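Local coordinates for protein AAR187Cp (Eremothecium gossypii, PDB 3ZIL) that probably regulates the establishment of sister-chromatid cohesion as the cohesin regulator Wpl1, whose C-terminal all-helical Wap1 domain is described here, at residues A306-V311 and L328-S333; A295-E300 and A334-V339; V322-L327 and E354-D359. All blocks are in the same frame, centred on the assembly; numbering follows the deposited sequence.

Contact 1. Residues A306-V311 and L328-S333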
# COMPACT_ATOMS: atom_id res chain seq x y z
N ALA A 306 -30.02 -11.03 -8.77
CA ALA A 306 -30.11 -12.49 -8.63
C ALA A 306 -29.85 -12.92 -7.21
O ALA A 306 -30.65 -13.60 -6.57
CB ALA A 306 -29.12 -13.21 -9.57
N VAL A 307 -28.72 -12.49 -6.70
CA VAL A 307 -28.28 -12.89 -5.36
C VAL A 307 -29.24 -12.41 -4.26
O VAL A 307 -29.58 -13.15 -3.36
CB VAL A 307 -26.85 -12.36 -5.10
CG1 VAL A 307 -26.16 -13.22 -4.04
CG2 VAL A 307 -26.05 -12.29 -6.43
N PHE A 308 -29.68 -11.16 -4.34
CA PHE A 308 -30.59 -10.64 -3.35
C PHE A 308 -31.88 -11.50 -3.36
O PHE A 308 -32.43 -11.76 -2.32
CB PHE A 308 -30.95 -9.20 -3.68
CG PHE A 308 -32.15 -8.71 -2.98
CD1 PHE A 308 -32.05 -8.23 -1.68
CD2 PHE A 308 -33.41 -8.71 -3.61
CE1 PHE A 308 -33.17 -7.75 -1.01
CE2 PHE A 308 -34.53 -8.24 -2.95
CZ PHE A 308 -34.40 -7.74 -1.64
N ARG A 309 -32.34 -11.91 -4.53
CA ARG A 309 -33.54 -12.79 -4.65
C ARG A 309 -33.35 -14.11 -3.88
O ARG A 309 -34.20 -14.50 -3.07
CB ARG A 309 -33.86 -13.08 -6.11
CG ARG A 309 -34.59 -11.95 -6.81
CD ARG A 309 -34.97 -12.37 -8.24
NE ARG A 309 -33.93 -12.08 -9.23
CZ ARG A 309 -33.74 -10.88 -9.80
NH1 ARG A 309 -34.51 -9.85 -9.46
NH2 ARG A 309 -32.77 -10.70 -10.70
N SER A 310 -32.22 -14.77 -4.12
CA SER A 310 -31.79 -15.96 -3.37
C SER A 310 -31.95 -15.80 -1.89
O SER A 310 -32.53 -16.64 -1.21
CB SER A 310 -30.31 -16.22 -3.63
OG SER A 310 -30.13 -17.40 -4.37
N VAL A 311 -31.38 -14.71 -1.39
CA VAL A 311 -31.34 -14.43 0.04
C VAL A 311 -32.75 -14.14 0.60
O VAL A 311 -33.10 -14.53 1.73
CB VAL A 311 -30.41 -13.20 0.28
CG1 VAL A 311 -30.57 -12.64 1.67
CG2 VAL A 311 -28.95 -13.55 -0.04
N LEU A 328 -26.54 -3.57 1.35
CA LEU A 328 -26.39 -2.13 1.30
C LEU A 328 -25.94 -1.71 -0.10
O LEU A 328 -26.48 -0.75 -0.67
CB LEU A 328 -25.40 -1.64 2.39
CG LEU A 328 -24.99 -0.18 2.37
CD1 LEU A 328 -26.18 0.75 2.39
CD2 LEU A 328 -24.05 0.13 3.54
N VAL A 329 -24.93 -2.40 -0.64
CA VAL A 329 -24.40 -1.99 -1.93
C VAL A 329 -25.52 -2.22 -2.97
O VAL A 329 -25.79 -1.35 -3.80
CB VAL A 329 -23.09 -2.75 -2.30
CG1 VAL A 329 -22.82 -2.64 -3.80
CG2 VAL A 329 -21.90 -2.28 -1.42
N TYR A 330 -26.19 -3.37 -2.88
CA TYR A 330 -27.38 -3.65 -3.70
C TYR A 330 -28.50 -2.55 -3.65
O TYR A 330 -29.00 -2.14 -4.68
CB TYR A 330 -27.97 -5.02 -3.35
CG TYR A 330 -29.19 -5.28 -4.21
CD1 TYR A 330 -29.08 -5.37 -5.61
CD2 TYR A 330 -30.45 -5.37 -3.64
CE1 TYR A 330 -30.21 -5.55 -6.39
CE2 TYR A 330 -31.58 -5.56 -4.41
CZ TYR A 330 -31.44 -5.64 -5.78
OH TYR A 330 -32.58 -5.84 -6.53
N ALA A 331 -28.85 -2.10 -2.47
CA ALA A 331 -29.88 -1.05 -2.31
C ALA A 331 -29.49 0.18 -3.12
O ALA A 331 -30.35 0.81 -3.76
CB ALA A 331 -30.02 -0.71 -0.84
N TYR A 332 -28.17 0.52 -3.11
CA TYR A 332 -27.67 1.65 -3.94
C TYR A 332 -27.83 1.36 -5.43
O TYR A 332 -28.28 2.23 -6.22
CB TYR A 332 -26.19 2.02 -3.59
CG TYR A 332 -26.10 2.98 -2.39
CD1 TYR A 332 -26.36 4.31 -2.55
CD2 TYR A 332 -25.76 2.54 -1.11
CE1 TYR A 332 -26.33 5.19 -1.51
CE2 TYR A 332 -25.67 3.43 -0.06
CZ TYR A 332 -25.95 4.78 -0.28
OH TYR A 332 -25.92 5.71 0.74
N SER A 333 -27.54 0.12 -5.83
CA SER A 333 -27.65 -0.24 -7.23
C SER A 333 -29.14 -0.18 -7.71
O SER A 333 -29.51 0.55 -8.66
CB SER A 333 -27.06 -1.61 -7.46
OG SER A 333 -27.21 -1.90 -8.82
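F308 and Y330 stack across the groove between helix 304-313 and helix 321-336, an aromatic pair buried in the helical bundle of the Wap1 domain. The backbones stand well apart, with the CA atoms of F308 and Y330 separated by 7.7 Å, and the two long side chains fill the gap between them. Both rings leave their helices in the same way. CG of F308 is anti to the backbone N (chi1 163°), and CG of Y330 is likewise (chi1 180°), which carries each ring straight out toward the facing helix. The side chains cross at about a right angle, yet their flat ends are nearly aligned: the planes differ by 24° and the centroids lie 4.9 Å apart. This is an offset, parallel-displaced stack, slipped so that the rim of one ring covers the root of the other. CE2 of Y330 hangs over one face of the phenylalanine, displaced toward its rim, and comes within 3.5 Å of F308 CG. In return, F308 CB sits over a face of the tyrosine ring, 4.0 Å from its centroid, and makes a CH-pi contact. The contact rests on ring stacking and CH-pi packing, without a hydrogen bond between the segments. Helix 343-360 packs on the phenylalanine through E345 and F348, and L327 touches it from the tyrosine's own helix, while A331, next to the tyrosine, leans on L353. L328 and V329 pack instead on L286 of helix 272-289. Beyond the CD2-CE2 rim of the tyrosine, F308 CD1 lies 3.8 Å from both Y330 CD2 and Y330 CE2, whereas F308 CD2 is 3.7 Å from Y330 CE2 and 4.2 Å from Y330 OH.

Contact 2. Residues A295-E300 and A334-V339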
# COMPACT_ATOMS: atom_id res chain seq x y z
N ALA A 295 -22.53 5.72 -11.84
CA ALA A 295 -21.83 4.40 -11.60
C ALA A 295 -22.65 3.33 -10.83
O ALA A 295 -22.55 2.12 -11.10
CB ALA A 295 -20.48 4.63 -10.94
N ALA A 296 -23.45 3.77 -9.87
CA ALA A 296 -24.40 2.85 -9.16
C ALA A 296 -25.38 2.11 -10.12
O ALA A 296 -25.81 0.96 -9.86
CB ALA A 296 -25.14 3.61 -8.04
N SER A 297 -25.67 2.71 -11.27
CA SER A 297 -26.59 2.10 -12.21
C SER A 297 -25.94 1.30 -13.30
O SER A 297 -26.62 0.80 -14.21
CB SER A 297 -27.52 3.17 -12.83
OG SER A 297 -26.77 4.23 -13.36
N THR A 298 -24.60 1.17 -13.24
CA THR A 298 -23.89 0.29 -14.17
C THR A 298 -24.64 -1.04 -14.23
O THR A 298 -24.94 -1.62 -13.19
CB THR A 298 -22.40 0.10 -13.71
OG1 THR A 298 -21.81 1.40 -13.59
CG2 THR A 298 -21.62 -0.70 -14.66
N GLU A 299 -24.96 -1.51 -15.44
CA GLU A 299 -25.76 -2.75 -15.62
C GLU A 299 -25.28 -4.01 -14.88
O GLU A 299 -26.12 -4.70 -14.31
CB GLU A 299 -26.01 -3.05 -17.11
CG GLU A 299 -25.41 -4.37 -17.58
CD GLU A 299 -25.61 -4.62 -19.07
OE1 GLU A 299 -26.57 -4.07 -19.66
OE2 GLU A 299 -24.79 -5.37 -19.64
N GLU A 300 -23.99 -4.34 -14.86
CA GLU A 300 -23.58 -5.60 -14.14
C GLU A 300 -23.81 -5.55 -12.64
O GLU A 300 -23.88 -6.59 -12.01
CB GLU A 300 -22.08 -6.04 -14.37
CG GLU A 300 -21.79 -6.74 -15.69
CD GLU A 300 -21.36 -5.75 -16.76
OE1 GLU A 300 -21.87 -4.59 -16.81
OE2 GLU A 300 -20.47 -6.12 -17.56
N ALA A 334 -29.97 -0.97 -7.05
CA ALA A 334 -31.40 -0.92 -7.25
C ALA A 334 -31.95 0.50 -7.37
O ALA A 334 -32.64 0.80 -8.34
CB ALA A 334 -32.11 -1.71 -6.16
N GLY A 335 -31.66 1.37 -6.40
CA GLY A 335 -32.18 2.73 -6.41
C GLY A 335 -31.78 3.50 -7.65
O GLY A 335 -32.63 4.11 -8.30
N ALA A 336 -30.50 3.46 -8.02
CA ALA A 336 -30.00 4.22 -9.20
C ALA A 336 -30.55 3.71 -10.54
O ALA A 336 -30.78 4.52 -11.45
CB ALA A 336 -28.46 4.25 -9.23
N ALA A 337 -30.70 2.38 -10.69
CA ALA A 337 -31.20 1.79 -11.94
C ALA A 337 -32.74 1.89 -12.06
O ALA A 337 -33.32 1.46 -13.06
CB ALA A 337 -30.74 0.34 -12.06
N GLY A 338 -33.38 2.46 -11.05
CA GLY A 338 -34.85 2.54 -11.00
C GLY A 338 -35.53 1.19 -10.81
O GLY A 338 -36.67 0.98 -11.26
N VAL A 339 -34.84 0.24 -10.15
CA VAL A 339 -35.49 -1.01 -9.79
C VAL A 339 -36.55 -0.68 -8.73
O VAL A 339 -36.33 0.17 -7.83
CB VAL A 339 -34.51 -2.10 -9.31
CG1 VAL A 339 -35.26 -3.36 -8.90
CG2 VAL A 339 -33.49 -2.43 -10.41
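Two peptide groups are the flat surfaces here, and each has a methyl or methylene on a face: A336 CB stands over the A296-S297 peptide, 3.8 Å from S297 N, while S297 CB stands over the A336-A337 peptide, 3.8 Å from A336 C and 3.9 Å from A337 N. Beside them the methyl groups of A296 and A336 meet tip to tip, CB to CB at 3.6 Å. Such small side chains let the backbones come close, with S297 CA only 4.6 Å from A337 CA. The serine hydroxyl takes no part across the contact; OG lies between the backbone N and the carbonyl carbon (chi1 52°), which turns it back to bond T294 O and T293 O. Beyond it, T298 OG1 lies 2.7 Å from A295 O, which T298 N also grips from the same face of the carbonyl plane, and this pins the turn leaving helix 293-296. On the other side, V339 N bonds A334 O at 2.9 Å and G338 N bonds G335 O at 3.3 Å, with G338 at positive phi. The arrangement is thus a meeting of two helix C-termini, one of them, that of helix 321-336, closed by a Schellman motif.

Contact 3. Residues V322-L327 and E354-D359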
# COMPACT_ATOMS: atom_id res chain seq x y z
N VAL A 322 -20.60 -9.60 5.78
CA VAL A 322 -20.51 -9.58 4.32
C VAL A 322 -21.86 -9.52 3.60
O VAL A 322 -22.01 -8.77 2.65
CB VAL A 322 -19.66 -10.69 3.67
CG1 VAL A 322 -18.97 -10.10 2.47
CG2 VAL A 322 -18.60 -11.22 4.58
N LEU A 323 -22.84 -10.33 4.05
CA LEU A 323 -24.16 -10.25 3.47
C LEU A 323 -24.81 -8.89 3.71
O LEU A 323 -25.47 -8.38 2.81
CB LEU A 323 -25.06 -11.39 3.96
CG LEU A 323 -26.45 -11.35 3.31
CD1 LEU A 323 -26.39 -11.18 1.80
CD2 LEU A 323 -27.23 -12.60 3.69
N GLN A 324 -24.65 -8.32 4.89
CA GLN A 324 -25.20 -6.98 5.16
C GLN A 324 -24.64 -5.92 4.26
O GLN A 324 -25.36 -5.05 3.75
CB GLN A 324 -24.91 -6.62 6.62
CG GLN A 324 -25.87 -7.42 7.51
CD GLN A 324 -25.43 -7.39 8.95
OE1 GLN A 324 -24.22 -7.40 9.23
NE2 GLN A 324 -26.39 -7.34 9.87
N LEU A 325 -23.33 -6.01 4.04
CA LEU A 325 -22.64 -5.08 3.18
C LEU A 325 -23.15 -5.30 1.73
O LEU A 325 -23.41 -4.35 0.98
CB LEU A 325 -21.12 -5.42 3.34
CG LEU A 325 -20.12 -4.42 2.74
CD1 LEU A 325 -20.52 -2.96 3.01
CD2 LEU A 325 -18.69 -4.78 3.20
N PHE A 326 -23.33 -6.56 1.34
CA PHE A 326 -23.81 -6.81 -0.01
C PHE A 326 -25.16 -6.15 -0.24
O PHE A 326 -25.42 -5.61 -1.31
CB PHE A 326 -23.90 -8.33 -0.27
CG PHE A 326 -24.46 -8.67 -1.61
CD1 PHE A 326 -23.64 -8.80 -2.69
CD2 PHE A 326 -25.83 -8.83 -1.79
CE1 PHE A 326 -24.16 -9.08 -3.95
CE2 PHE A 326 -26.36 -9.07 -3.05
CZ PHE A 326 -25.52 -9.22 -4.13
N LEU A 327 -26.03 -6.24 0.77
CA LEU A 327 -27.40 -5.73 0.63
C LEU A 327 -27.41 -4.19 0.56
O LEU A 327 -28.22 -3.60 -0.14
CB LEU A 327 -28.22 -6.15 1.85
CG LEU A 327 -28.54 -7.65 1.92
CD1 LEU A 327 -29.37 -8.02 3.17
CD2 LEU A 327 -29.26 -8.14 0.69
N GLU A 354 -31.79 -1.72 8.60
CA GLU A 354 -31.95 -1.06 9.91
C GLU A 354 -31.21 -1.81 11.02
O GLU A 354 -30.62 -1.20 11.90
CB GLU A 354 -33.44 -0.98 10.34
CG GLU A 354 -34.24 0.11 9.68
CD GLU A 354 -35.74 -0.08 9.85
OE1 GLU A 354 -36.20 -1.14 10.35
OE2 GLU A 354 -36.47 0.83 9.41
N ALA A 355 -31.29 -3.13 11.01
CA ALA A 355 -30.52 -3.91 11.93
C ALA A 355 -28.97 -3.70 11.74
O ALA A 355 -28.21 -3.69 12.70
CB ALA A 355 -30.86 -5.39 11.74
N PHE A 356 -28.51 -3.67 10.51
CA PHE A 356 -27.05 -3.41 10.19
C PHE A 356 -26.64 -2.04 10.71
O PHE A 356 -25.54 -1.89 11.29
CB PHE A 356 -26.91 -3.52 8.66
CG PHE A 356 -25.49 -3.43 8.11
CD1 PHE A 356 -24.36 -3.81 8.87
CD2 PHE A 356 -25.30 -3.04 6.78
CE1 PHE A 356 -23.08 -3.75 8.31
CE2 PHE A 356 -24.00 -2.97 6.22
CZ PHE A 356 -22.92 -3.33 6.99
N ALA A 357 -27.54 -1.05 10.60
CA ALA A 357 -27.31 0.27 11.16
C ALA A 357 -27.11 0.30 12.68
O ALA A 357 -26.24 1.01 13.18
CB ALA A 357 -28.41 1.26 10.78
N THR A 358 -27.85 -0.54 13.39
CA THR A 358 -27.71 -0.60 14.81
C THR A 358 -26.40 -1.24 15.18
O THR A 358 -25.79 -0.81 16.15
CB THR A 358 -28.87 -1.45 15.40
OG1 THR A 358 -30.11 -0.86 15.00
CG2 THR A 358 -28.75 -1.54 16.90
N ASP A 359 -25.96 -2.27 14.42
CA ASP A 359 -24.61 -2.87 14.67
C ASP A 359 -23.52 -1.85 14.43
O ASP A 359 -22.72 -1.58 15.35
CB ASP A 359 -24.26 -4.14 13.88
CG ASP A 359 -25.23 -5.25 14.09
OD1 ASP A 359 -25.85 -5.27 15.15
OD2 ASP A 359 -25.38 -6.11 13.17
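Q324 lies over the ring of F356, and this overlap is the tight part of the contact. The glutamine CB stands almost on the ring normal above the ring centre, 3.4 Å from the centroid, a clear CH-pi contact. From there the amide runs on past the CG-CD1 rim, on the same side of the ring plane and with its own plane 20° from that of the phenyl group, and OE1 of Q324 comes to 3.6 Å from F356 CD1. The CD2-CE2 rim reaches the backbone: F356 CE2 is 3.5 Å from Q324 O and 3.8 Å from L325 N. With CG anti to the backbone N (chi1 -175°), F356 projects from its helix directly at the facing one, and its side chain also touches I367 and I371 of helix 365-375. The pair belongs to an all-alpha packing of the Wap1 domain in which the N-to-C directions of segments 322-327 and 354-359 make 121°, with axes 10.5 Å apart at closest approach. Replacing F356 by an alanine is likely to leave the Q324 CB methylene without the ring face beneath it, the amide without the rim it runs along, and a gap between the two helices. One turn on, toward solvent, the contact becomes loose. Q324 NE2 faces the exposed D359 with 3.7 Å to OD2, the amide and carboxylate planes steeply inclined, and no hydrogen bond is formed; at most a weak electrostatic attraction is likely. On the outward surface of helix 343-360, E354 bonds K350 in a salt bridge, and its carbonyl O accepts T358 N from one face and T358 OG1 from the opposite face, the hydroxyl lying 3.2 Å away.

Overall arrangement
All three contacts use helix 321-336, whose successive segments 322-327, 328-333 and 334-339, the last running off its C-terminal end, serve contacts 3, 1 and 2 in turn. The partners come from 295-300 and 306-311, earlier in the chain, and from 354-359, later, so contact 1 falls within the span bridged by contact 2, while contact 3 interleaves with both. Contact 1 is central: its centre is about 11 Å from that of contact 2 and 12 Å from that of contact 3, and it touches both. Contacts 2 and 3 have centres about 19 Å apart and do not touch. One helix thus ties together neighbouring helices toward the C-terminal end of the elongated Wap1 domain.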